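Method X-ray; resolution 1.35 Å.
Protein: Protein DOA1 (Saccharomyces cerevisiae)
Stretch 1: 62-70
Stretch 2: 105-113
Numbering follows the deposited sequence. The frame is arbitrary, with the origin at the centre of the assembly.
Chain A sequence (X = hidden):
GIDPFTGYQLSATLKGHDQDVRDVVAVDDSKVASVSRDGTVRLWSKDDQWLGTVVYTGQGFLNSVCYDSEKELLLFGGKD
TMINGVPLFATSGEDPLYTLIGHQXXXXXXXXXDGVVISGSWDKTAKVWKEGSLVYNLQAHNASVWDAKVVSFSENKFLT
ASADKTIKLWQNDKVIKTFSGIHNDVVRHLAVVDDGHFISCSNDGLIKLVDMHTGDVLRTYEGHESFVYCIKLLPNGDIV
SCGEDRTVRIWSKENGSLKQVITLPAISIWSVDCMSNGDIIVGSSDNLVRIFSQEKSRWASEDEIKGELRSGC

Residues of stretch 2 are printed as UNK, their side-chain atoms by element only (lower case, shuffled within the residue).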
# COMPACT_ATOMS: atom_id res chain seq x y z
N LEU A 62 -10.72 -3.61 8.44
CA LEU A 62 -9.82 -4.04 7.38
C LEU A 62 -8.86 -2.88 7.09
O LEU A 62 -9.28 -1.72 6.90
CB LEU A 62 -10.59 -4.45 6.13
CG LEU A 62 -11.53 -5.65 6.29
CD1 LEU A 62 -12.25 -5.94 5.00
CD2 LEU A 62 -10.72 -6.85 6.75
N ASN A 63 -7.57 -3.22 7.09
CA ASN A 63 -6.47 -2.27 7.00
C ASN A 63 -5.56 -2.42 5.80
O ASN A 63 -4.79 -1.52 5.48
CB ASN A 63 -5.66 -2.30 8.28
CG ASN A 63 -6.45 -1.75 9.46
OD1 ASN A 63 -7.04 -0.68 9.36
ND2 ASN A 63 -6.47 -2.49 10.58
N SER A 64 -5.65 -3.56 5.12
CA SER A 64 -4.77 -3.85 4.01
C SER A 64 -5.50 -4.65 2.92
O SER A 64 -6.41 -5.46 3.20
CB SER A 64 -3.53 -4.58 4.51
OG SER A 64 -3.89 -5.77 5.18
N VAL A 65 -5.06 -4.45 1.69
CA VAL A 65 -5.59 -5.15 0.53
C VAL A 65 -4.49 -5.26 -0.52
O VAL A 65 -3.58 -4.40 -0.59
CB VAL A 65 -6.82 -4.39 -0.08
CG1 VAL A 65 -6.39 -3.07 -0.74
CG2 VAL A 65 -7.64 -5.25 -1.04
N CYS A 66 -4.56 -6.33 -1.31
CA CYS A 66 -3.76 -6.46 -2.52
C CYS A 66 -4.52 -7.35 -3.49
O CYS A 66 -5.60 -7.85 -3.17
CB CYS A 66 -2.35 -6.98 -2.24
SG CYS A 66 -2.26 -8.70 -1.72
N TYR A 67 -3.94 -7.54 -4.67
CA TYR A 67 -4.63 -8.24 -5.73
C TYR A 67 -3.70 -9.29 -6.33
O TYR A 67 -2.59 -8.98 -6.78
CB TYR A 67 -5.09 -7.26 -6.81
CG TYR A 67 -5.76 -7.94 -8.00
CD1 TYR A 67 -6.89 -8.73 -7.83
CD2 TYR A 67 -5.27 -7.77 -9.30
CE1 TYR A 67 -7.49 -9.34 -8.88
CE2 TYR A 67 -5.89 -8.38 -10.36
CZ TYR A 67 -7.00 -9.18 -10.14
OH TYR A 67 -7.64 -9.83 -11.18
N ASP A 68 -4.14 -10.55 -6.26
CA ASP A 68 -3.47 -11.68 -6.88
C ASP A 68 -4.07 -11.77 -8.28
O ASP A 68 -5.21 -12.18 -8.49
CB ASP A 68 -3.70 -12.96 -6.08
CG ASP A 68 -3.16 -14.22 -6.78
OD1 ASP A 68 -3.00 -14.25 -8.04
OD2 ASP A 68 -2.91 -15.23 -6.06
N SER A 69 -3.27 -11.34 -9.25
CA SER A 69 -3.70 -11.19 -10.62
C SER A 69 -3.79 -12.51 -11.41
O SER A 69 -4.35 -12.55 -12.51
CB SER A 69 -2.75 -10.23 -11.34
OG SER A 69 -1.38 -10.60 -11.14
N GLU A 70 -3.24 -13.59 -10.88
CA GLU A 70 -3.43 -14.87 -11.60
C GLU A 70 -4.69 -15.60 -11.10
O GLU A 70 -5.53 -16.04 -11.90
CB GLU A 70 -2.17 -15.75 -11.55
CG GLU A 70 -1.06 -15.21 -12.49
CD GLU A 70 0.13 -16.14 -12.69
OE1 GLU A 70 0.14 -17.26 -12.11
OE2 GLU A 70 1.07 -15.74 -13.44
N UNK A 105 -1.58 -10.56 15.16
CA UNK A 105 -2.01 -9.20 15.36
C UNK A 105 -2.48 -8.63 14.03
O UNK A 105 -2.47 -9.30 12.99
N UNK A 106 -2.85 -7.36 14.09
CA UNK A 106 -3.39 -6.62 12.95
C UNK A 106 -2.52 -6.84 11.73
O UNK A 106 -1.29 -6.69 11.81
o UNK A 106 -4.85 -4.69 11.41
c UNK A 106 -3.41 -5.13 13.29
c UNK A 106 -3.95 -4.28 12.17
n UNK A 106 -3.41 -3.06 12.05
N UNK A 107 -3.16 -7.17 10.60
CA UNK A 107 -2.47 -7.25 9.33
C UNK A 107 -2.57 -5.88 8.68
O UNK A 107 -3.61 -5.51 8.14
c UNK A 107 -3.03 -9.69 9.15
c UNK A 107 -3.05 -8.34 8.42
c UNK A 107 -2.24 -8.42 7.14
N UNK A 108 -1.48 -5.12 8.79
CA UNK A 108 -1.47 -3.71 8.38
C UNK A 108 -0.93 -3.45 6.98
O UNK A 108 -1.02 -2.31 6.52
s UNK A 108 0.91 -3.41 9.79
c UNK A 108 -0.70 -2.83 9.38
N UNK A 109 -0.38 -4.47 6.32
CA UNK A 109 0.04 -4.32 4.94
C UNK A 109 -0.05 -5.63 4.21
O UNK A 109 0.14 -6.69 4.80
c UNK A 109 1.45 -3.73 4.84
o UNK A 109 2.44 -4.70 5.13
N UNK A 110 -0.30 -5.53 2.90
CA UNK A 110 -0.35 -6.68 2.02
C UNK A 110 0.25 -6.27 0.69
O UNK A 110 0.05 -5.14 0.21
c UNK A 110 -2.38 -8.02 2.89
c UNK A 110 -1.79 -7.17 1.78
c UNK A 110 -3.86 -8.21 2.67
c UNK A 110 -1.67 -9.39 2.95
N UNK A 111 0.96 -7.21 0.06
CA UNK A 111 1.50 -7.00 -1.28
C UNK A 111 1.56 -8.35 -1.99
O UNK A 111 1.74 -9.38 -1.36
c UNK A 111 2.89 -6.38 -1.17
o UNK A 111 3.32 -5.90 -2.43
N UNK A 112 1.42 -8.32 -3.31
CA UNK A 112 1.53 -9.49 -4.14
C UNK A 112 2.49 -9.23 -5.29
O UNK A 112 2.42 -8.21 -5.98
c UNK A 112 0.27 -11.95 -7.85
c UNK A 112 0.13 -13.22 -7.35
c UNK A 112 0.16 -11.04 -5.61
c UNK A 112 0.15 -9.88 -4.68
c UNK A 112 0.29 -10.86 -6.99
c UNK A 112 -0.02 -13.42 -6.01
c UNK A 112 0.01 -12.33 -5.13
N UNK A 113 3.39 -10.18 -5.47
CA UNK A 113 4.30 -10.14 -6.60
C UNK A 113 4.70 -11.56 -7.02
O UNK A 113 5.17 -12.33 -6.21
o UNK A 113 6.80 -6.62 -6.53
c UNK A 113 5.53 -9.35 -6.20
n UNK A 113 8.53 -8.01 -6.90
c UNK A 113 6.31 -8.78 -7.37
c UNK A 113 7.24 -7.71 -6.91

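Position 105 has no side-chain atoms beyond its backbone, and nothing of stretch 1 comes near it; it is Gly105. Position 106 carries two carbons, the second bearing one oxygen and one nitrogen, a short amide. Its CA-to-CB bond runs sideways, but the amide end comes nearer, and the oxygen accepts a hydrogen bond from ND2 of Asn63. This is Asn106, and its OD1 lies 2.9 Å from Asn63 ND2.

Position 107 has three carbons, one carrying the other two, a beta-branched side chain. Its backbone does the polar work, since Ser64 OG donates a hydrogen bond to the backbone O, while one of the branch carbons sits near the same Ser64 OG. This is Val107, with Ser64 OG 3.0 Å from Val107 O and 3.7 Å from Val107 CG1.

At position 108 one carbon is followed by a sulfur. The side chain points away, leaving the backbone to meet stretch 1, where Ser64 CB packs against the carbonyl carbon: this is Cys108, its C 3.8 Å from Ser64 CB. Position 109, one carbon then one oxygen, also points away, and Ser64 CB packs against its CA; it is Ser109, and Ser64 CB lies 3.6 Å from Ser109 CA.

Position 110 turns toward stretch 1 with four carbons forked at the second, one branch end close to Ser64 OG and the CB against Cys66 SG, so it spans the small residues Ser64 and Cys66. This is Leu110, with CD1 3.5 Å from Ser64 OG and CB 3.8 Å from Cys66 SG.

Position 111 again has one carbon and one oxygen and points away, its backbone C close to Cys66 SG: Ser111, whose C is 3.8 Å from Cys66 SG.

Position 112 bears one carbon and a six-carbon ring with no further atom. Asp68 covers one face of the ring, its CA 3.7 Å from the centroid and almost on the ring normal, a CH-pi contact, and Tyr67 O approaches the ring obliquely. This is Phe112, its CD2 3.4 Å from Tyr67 O. No other residue of this stretch gives up as much surface to the contact.

Position 113 has three carbons, the third carrying an oxygen and a nitrogen; it points away and makes no contact. This is Gln113.

The strands run nearly parallel, 8° apart, with axes approaching to 5.1 Å. No backbone-to-backbone hydrogen bond links these stretches; both cross-stretch hydrogen bonds start from side chains, of Asn63 and Ser64, near the beginning of the pairing. Farther along, packing takes over: Cys66 SG touches Leu110 and reaches Phe112 CB at 4.0 Å. The design rule is small side chains at Ser64 and Cys66 against larger ones at Leu110 and Phe112, with a polar start and an aromatic finish.

Stretch 2 105-113: GNVCSLSFQ
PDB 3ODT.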